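Long-range contacts in succinyl-CoA ligase (ADP-forming) subunit alpha (Methanosaeta concilii, PDB 6HXI), which belongs to the succinyl-CoA synthetase superfamily, carries a region related to the citrate synthase C-terminal domain as well, and binds coenzyme A: residues B[188-193]-B[308-313]; B[234-240]-B[284-290]. All blocks are in the same frame, centred on the assembly; numbering follows the deposited sequence.

Contact 1. Residues B[188-193]-B[308-313]; sequences IISRNS and YGEMVR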
# COMPACT_ATOMS: atom_id res chain seq x y z
N ILE B 188 46.90 -36.61 -19.59
CA ILE B 188 48.10 -37.33 -20.03
C ILE B 188 47.87 -38.84 -19.87
O ILE B 188 47.95 -39.58 -20.85
CB ILE B 188 49.37 -36.84 -19.25
CG1 ILE B 188 49.73 -35.33 -19.50
CG2 ILE B 188 50.59 -37.75 -19.51
CD1 ILE B 188 50.24 -34.93 -20.87
N ILE B 189 47.54 -39.28 -18.63
CA ILE B 189 47.33 -40.67 -18.21
C ILE B 189 46.19 -41.38 -18.98
O ILE B 189 46.37 -42.53 -19.40
CB ILE B 189 47.17 -40.73 -16.66
CG1 ILE B 189 48.53 -40.45 -15.97
CG2 ILE B 189 46.57 -42.06 -16.18
CD1 ILE B 189 48.47 -39.85 -14.59
N SER B 190 45.04 -40.70 -19.19
CA SER B 190 43.91 -41.27 -19.94
C SER B 190 44.29 -41.58 -21.40
O SER B 190 43.71 -42.49 -22.01
CB SER B 190 42.72 -40.32 -19.93
OG SER B 190 42.96 -39.19 -20.75
N ARG B 191 45.23 -40.81 -21.96
CA ARG B 191 45.69 -40.97 -23.34
C ARG B 191 46.79 -42.03 -23.49
O ARG B 191 47.05 -42.51 -24.59
CB ARG B 191 46.21 -39.62 -23.88
CG ARG B 191 45.14 -38.60 -24.18
CD ARG B 191 45.77 -37.36 -24.77
NE ARG B 191 44.77 -36.38 -25.17
CZ ARG B 191 45.04 -35.24 -25.79
NH1 ARG B 191 44.07 -34.40 -26.12
NH2 ARG B 191 46.30 -34.92 -26.10
N ASN B 192 47.45 -42.39 -22.38
CA ASN B 192 48.58 -43.31 -22.39
C ASN B 192 48.39 -44.58 -21.53
O ASN B 192 49.33 -45.35 -21.37
CB ASN B 192 49.84 -42.54 -22.00
CG ASN B 192 50.30 -41.54 -23.04
OD1 ASN B 192 50.90 -41.89 -24.06
ND2 ASN B 192 50.05 -40.27 -22.80
N SER B 193 47.18 -44.81 -21.02
CA SER B 193 46.82 -45.99 -20.22
C SER B 193 45.30 -46.14 -20.18
O SER B 193 44.61 -45.49 -20.97
CB SER B 193 47.38 -45.87 -18.80
OG SER B 193 46.72 -44.87 -18.04
N TYR B 308 56.51 -37.59 -20.08
CA TYR B 308 55.84 -38.20 -18.91
C TYR B 308 54.85 -39.28 -19.39
O TYR B 308 54.94 -40.43 -18.96
CB TYR B 308 55.12 -37.15 -18.01
CG TYR B 308 54.73 -37.69 -16.64
CD1 TYR B 308 53.52 -38.34 -16.45
CD2 TYR B 308 55.58 -37.56 -15.55
CE1 TYR B 308 53.16 -38.85 -15.20
CE2 TYR B 308 55.23 -38.06 -14.29
CZ TYR B 308 54.02 -38.70 -14.12
OH TYR B 308 53.68 -39.18 -12.89
N GLY B 309 53.92 -38.89 -20.27
CA GLY B 309 52.91 -39.78 -20.83
C GLY B 309 53.51 -40.99 -21.52
O GLY B 309 52.99 -42.10 -21.40
N GLU B 310 54.63 -40.78 -22.22
CA GLU B 310 55.30 -41.90 -22.89
C GLU B 310 55.78 -42.95 -21.87
O GLU B 310 55.54 -44.14 -22.07
CB GLU B 310 56.40 -41.41 -23.84
CG GLU B 310 57.12 -42.53 -24.61
CD GLU B 310 56.29 -43.67 -25.18
OE1 GLU B 310 56.76 -44.83 -25.07
OE2 GLU B 310 55.19 -43.42 -25.73
N MET B 311 56.36 -42.50 -20.73
CA MET B 311 56.80 -43.39 -19.65
C MET B 311 55.56 -44.13 -19.07
O MET B 311 55.63 -45.33 -18.82
CB MET B 311 57.55 -42.59 -18.57
CG MET B 311 58.30 -43.45 -17.58
SD MET B 311 59.46 -44.64 -18.32
CE MET B 311 60.67 -43.53 -19.06
N VAL B 312 54.42 -43.41 -18.93
CA VAL B 312 53.15 -43.99 -18.48
C VAL B 312 52.74 -45.11 -19.47
O VAL B 312 52.43 -46.21 -19.04
CB VAL B 312 52.04 -42.89 -18.29
CG1 VAL B 312 50.64 -43.49 -18.22
CG2 VAL B 312 52.32 -42.05 -17.06
N ARG B 313 52.79 -44.81 -20.79
CA ARG B 313 52.47 -45.73 -21.89
C ARG B 313 53.33 -46.99 -21.84
O ARG B 313 52.81 -48.09 -22.03
CB ARG B 313 52.62 -45.04 -23.26
CG ARG B 313 52.06 -45.81 -24.45
CD ARG B 313 51.83 -44.86 -25.60
NE ARG B 313 51.20 -45.51 -26.75
CZ ARG B 313 50.31 -44.94 -27.55
NH1 ARG B 313 49.91 -43.69 -27.33
NH2 ARG B 313 49.80 -45.60 -28.59
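I188 opens the contact by pressing its CG2 methyl onto the bare backbone of G309, showing how a glycine lets two helices come close. CG2 stands anti to the backbone N (CG1 at chi1 -63°), and from there it reaches G309 CA at 3.4 Å, tighter than usual for two carbons. The same methyl also lies at the edge of the Y308 ring, near its plane. One residue on, I189 contributes more loosely, its CG1 to V312 CG2 at 4.3 Å. N192 is the main knob, seated among G309, E310, V312 and R313. Its amide carbon CG packs 3.2 Å from G309 O without a bond: OD1 and that carbonyl are both acceptors, and ND2 donates instead to I188 O at 2.9 Å, from above the carbonyl plane. This internal bond fixes the amide's rotation; OD1 lies at the edge of the R313 guanidinium, in its plane but not bonded to it, and 3.5 Å from R313 CD. The backbone joins in through a CA-H...O contact from R313 CA to N192 O at 3.2 Å. S193, just past N192, rests CB on V312 CG1, while its OG reaches I189 O at 2.7 Å, from the face opposite that used by N192 N. The axes of the two short helical segments approach to 8.6 Å and cross at -41°. Both helices pack on a mixed sheet: I189 and Y308 both touch F174 of strand 172-176, Y308 and V312 rest on strand 227-233, and Y308 reaches on to strand 255-260.

Contact 2. Residues B[234-240]-B[284-290]; sequences LGGEDEY and KETAQAK
K290 and E239 meet at the tightly packed, buried heart of this contact, which illustrates how a buried lysine can tie a glycine loop to a helix. The K290 chain, extended beyond CG, carries NZ to E239 OE1 at 2.8 Å in a salt bridge, NZ meeting the oxygen from above the carboxylate plane. The same NZ donates to G235 O and to G236 O, each at 2.9 Å and each from above the carbonyl plane. With E233 O added, four acceptors surround the ammonium and must share its three N-H, and this surrounding should favour its charged form. E239 is itself held on its other oxygen by K177. Both glycines have positive phi, and the loop they form is also held by E285, of the same segment as K290: G235 N donates to E285 O and G236 N to E285 OE2, both at 2.8 Å and nearly straight (164° and 165°). R206 is a second partner for that carboxylate oxygen.

By contrast, the solvent side is built from the exposed K284 and the partly exposed E237 and Y240. The extended K284 chain lays CE over the centre of the Y240 ring, 3.6 Å from the centroid. NZ, still over the ring face in a cation-pi contact, forms a salt bridge to E237 OE1, on its anti side but 30° out of the carboxylate plane. Y240 OH in turn donates to K284 O at 2.6 Å, in the carbonyl plane and on a lone pair, so lysine and tyrosine hold each other by chain and backbone alike.

Around these groups, L234 follows strand 227-233 and bonds through its backbone to T260, A287 and K290 lie on V259 of strand 255-260, and helices 239-247 and 287-297 meet where Y240 touches A293.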
# COMPACT_ATOMS: atom_id res chain seq x y z
N LEU B 234 60.81 -29.15 -6.91
CA LEU B 234 61.95 -28.73 -6.09
C LEU B 234 61.49 -28.13 -4.75
O LEU B 234 60.33 -27.70 -4.62
CB LEU B 234 62.85 -27.76 -6.87
CG LEU B 234 62.43 -26.30 -7.00
CD1 LEU B 234 63.48 -25.53 -7.73
CD2 LEU B 234 61.09 -26.13 -7.74
N GLY B 235 62.41 -28.11 -3.78
CA GLY B 235 62.15 -27.58 -2.44
C GLY B 235 61.55 -28.64 -1.53
O GLY B 235 60.67 -29.41 -1.96
N GLY B 236 62.04 -28.68 -0.30
CA GLY B 236 61.59 -29.65 0.69
C GLY B 236 62.10 -31.05 0.41
O GLY B 236 62.70 -31.29 -0.65
N GLU B 237 61.84 -31.99 1.33
CA GLU B 237 62.37 -33.36 1.22
C GLU B 237 61.30 -34.46 1.14
O GLU B 237 61.60 -35.62 1.47
CB GLU B 237 63.33 -33.64 2.39
CG GLU B 237 64.70 -33.04 2.24
CD GLU B 237 65.63 -33.42 3.37
OE1 GLU B 237 66.13 -34.57 3.37
OE2 GLU B 237 65.82 -32.59 4.29
N ASP B 238 60.07 -34.10 0.73
CA ASP B 238 58.93 -35.02 0.63
C ASP B 238 59.23 -36.24 -0.26
O ASP B 238 58.99 -37.37 0.17
CB ASP B 238 57.67 -34.26 0.15
CG ASP B 238 56.43 -35.09 -0.18
OD1 ASP B 238 56.45 -35.82 -1.18
OD2 ASP B 238 55.39 -34.92 0.51
N GLU B 239 59.76 -36.01 -1.47
CA GLU B 239 60.06 -37.05 -2.47
C GLU B 239 61.10 -38.07 -1.97
O GLU B 239 61.10 -39.22 -2.43
CB GLU B 239 60.46 -36.44 -3.82
CG GLU B 239 59.36 -35.61 -4.49
CD GLU B 239 59.22 -34.16 -4.07
OE1 GLU B 239 59.73 -33.76 -3.00
OE2 GLU B 239 58.58 -33.40 -4.83
N TYR B 240 61.93 -37.67 -0.99
CA TYR B 240 62.92 -38.55 -0.37
C TYR B 240 62.26 -39.59 0.55
O TYR B 240 62.91 -40.57 0.90
CB TYR B 240 64.03 -37.74 0.33
CG TYR B 240 64.92 -37.04 -0.67
CD1 TYR B 240 65.90 -37.74 -1.37
CD2 TYR B 240 64.74 -35.69 -0.96
CE1 TYR B 240 66.69 -37.10 -2.33
CE2 TYR B 240 65.54 -35.04 -1.90
CZ TYR B 240 66.50 -35.76 -2.60
OH TYR B 240 67.28 -35.13 -3.53
N LYS B 284 70.22 -30.93 -2.26
CA LYS B 284 69.35 -32.10 -2.10
C LYS B 284 67.90 -31.73 -2.48
O LYS B 284 67.20 -32.54 -3.07
CB LYS B 284 69.42 -32.62 -0.66
CG LYS B 284 69.01 -34.08 -0.53
CD LYS B 284 68.63 -34.43 0.90
CE LYS B 284 68.17 -35.87 0.99
NZ LYS B 284 68.03 -36.33 2.39
N GLU B 285 67.48 -30.49 -2.19
CA GLU B 285 66.14 -30.00 -2.48
C GLU B 285 65.87 -29.72 -3.97
O GLU B 285 64.71 -29.57 -4.35
CB GLU B 285 65.83 -28.76 -1.63
CG GLU B 285 65.55 -29.06 -0.17
CD GLU B 285 65.15 -27.86 0.66
OE1 GLU B 285 65.66 -27.72 1.79
OE2 GLU B 285 64.31 -27.05 0.19
N THR B 286 66.91 -29.65 -4.82
CA THR B 286 66.76 -29.38 -6.26
C THR B 286 66.07 -30.51 -7.03
O THR B 286 66.12 -31.66 -6.62
CB THR B 286 68.13 -29.04 -6.93
OG1 THR B 286 68.98 -30.19 -6.93
CG2 THR B 286 68.82 -27.84 -6.31
N ALA B 287 65.48 -30.18 -8.19
CA ALA B 287 64.81 -31.13 -9.07
C ALA B 287 65.80 -32.19 -9.60
O ALA B 287 65.45 -33.37 -9.68
CB ALA B 287 64.13 -30.41 -10.22
N GLN B 288 67.04 -31.77 -9.92
CA GLN B 288 68.10 -32.66 -10.42
C GLN B 288 68.46 -33.75 -9.40
O GLN B 288 68.39 -34.93 -9.75
CB GLN B 288 69.35 -31.88 -10.89
CG GLN B 288 69.17 -31.18 -12.26
CD GLN B 288 68.37 -29.87 -12.24
OE1 GLN B 288 67.88 -29.39 -11.20
NE2 GLN B 288 68.26 -29.24 -13.41
N ALA B 289 68.78 -33.36 -8.15
CA ALA B 289 69.08 -34.29 -7.05
C ALA B 289 67.92 -35.26 -6.79
O ALA B 289 68.17 -36.44 -6.53
CB ALA B 289 69.40 -33.51 -5.79
N LYS B 290 66.68 -34.79 -6.91
CA LYS B 290 65.46 -35.60 -6.72
C LYS B 290 65.22 -36.61 -7.85
O LYS B 290 64.98 -37.79 -7.57
CB LYS B 290 64.23 -34.70 -6.49
CG LYS B 290 64.25 -33.98 -5.14
CD LYS B 290 63.04 -33.11 -4.94
CE LYS B 290 63.00 -32.49 -3.56
NZ LYS B 290 61.69 -31.83 -3.27

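Overall arrangement
Two styles of contact serve one alpha/beta unit here. Their centres lie 24 Å apart and their nearest atoms about 11 Å, so the two do not touch, yet both border the mixed sheet that includes strands 172-176, 227-233 and 255-260. Along the chain the order is 188-193, 234-240, 284-290 and 308-313, which puts contact 2 wholly within the span that contact 1 brackets. Helices 287-297 and 308-322, one from each contact, are consecutive. Contact 1 joins two helices over the sheet, whereas contact 2 fastens the loop after strand 227-233 to the start of helix 287-297; together they join helices 287-297 and 308-322 to helix 179-192 and that loop.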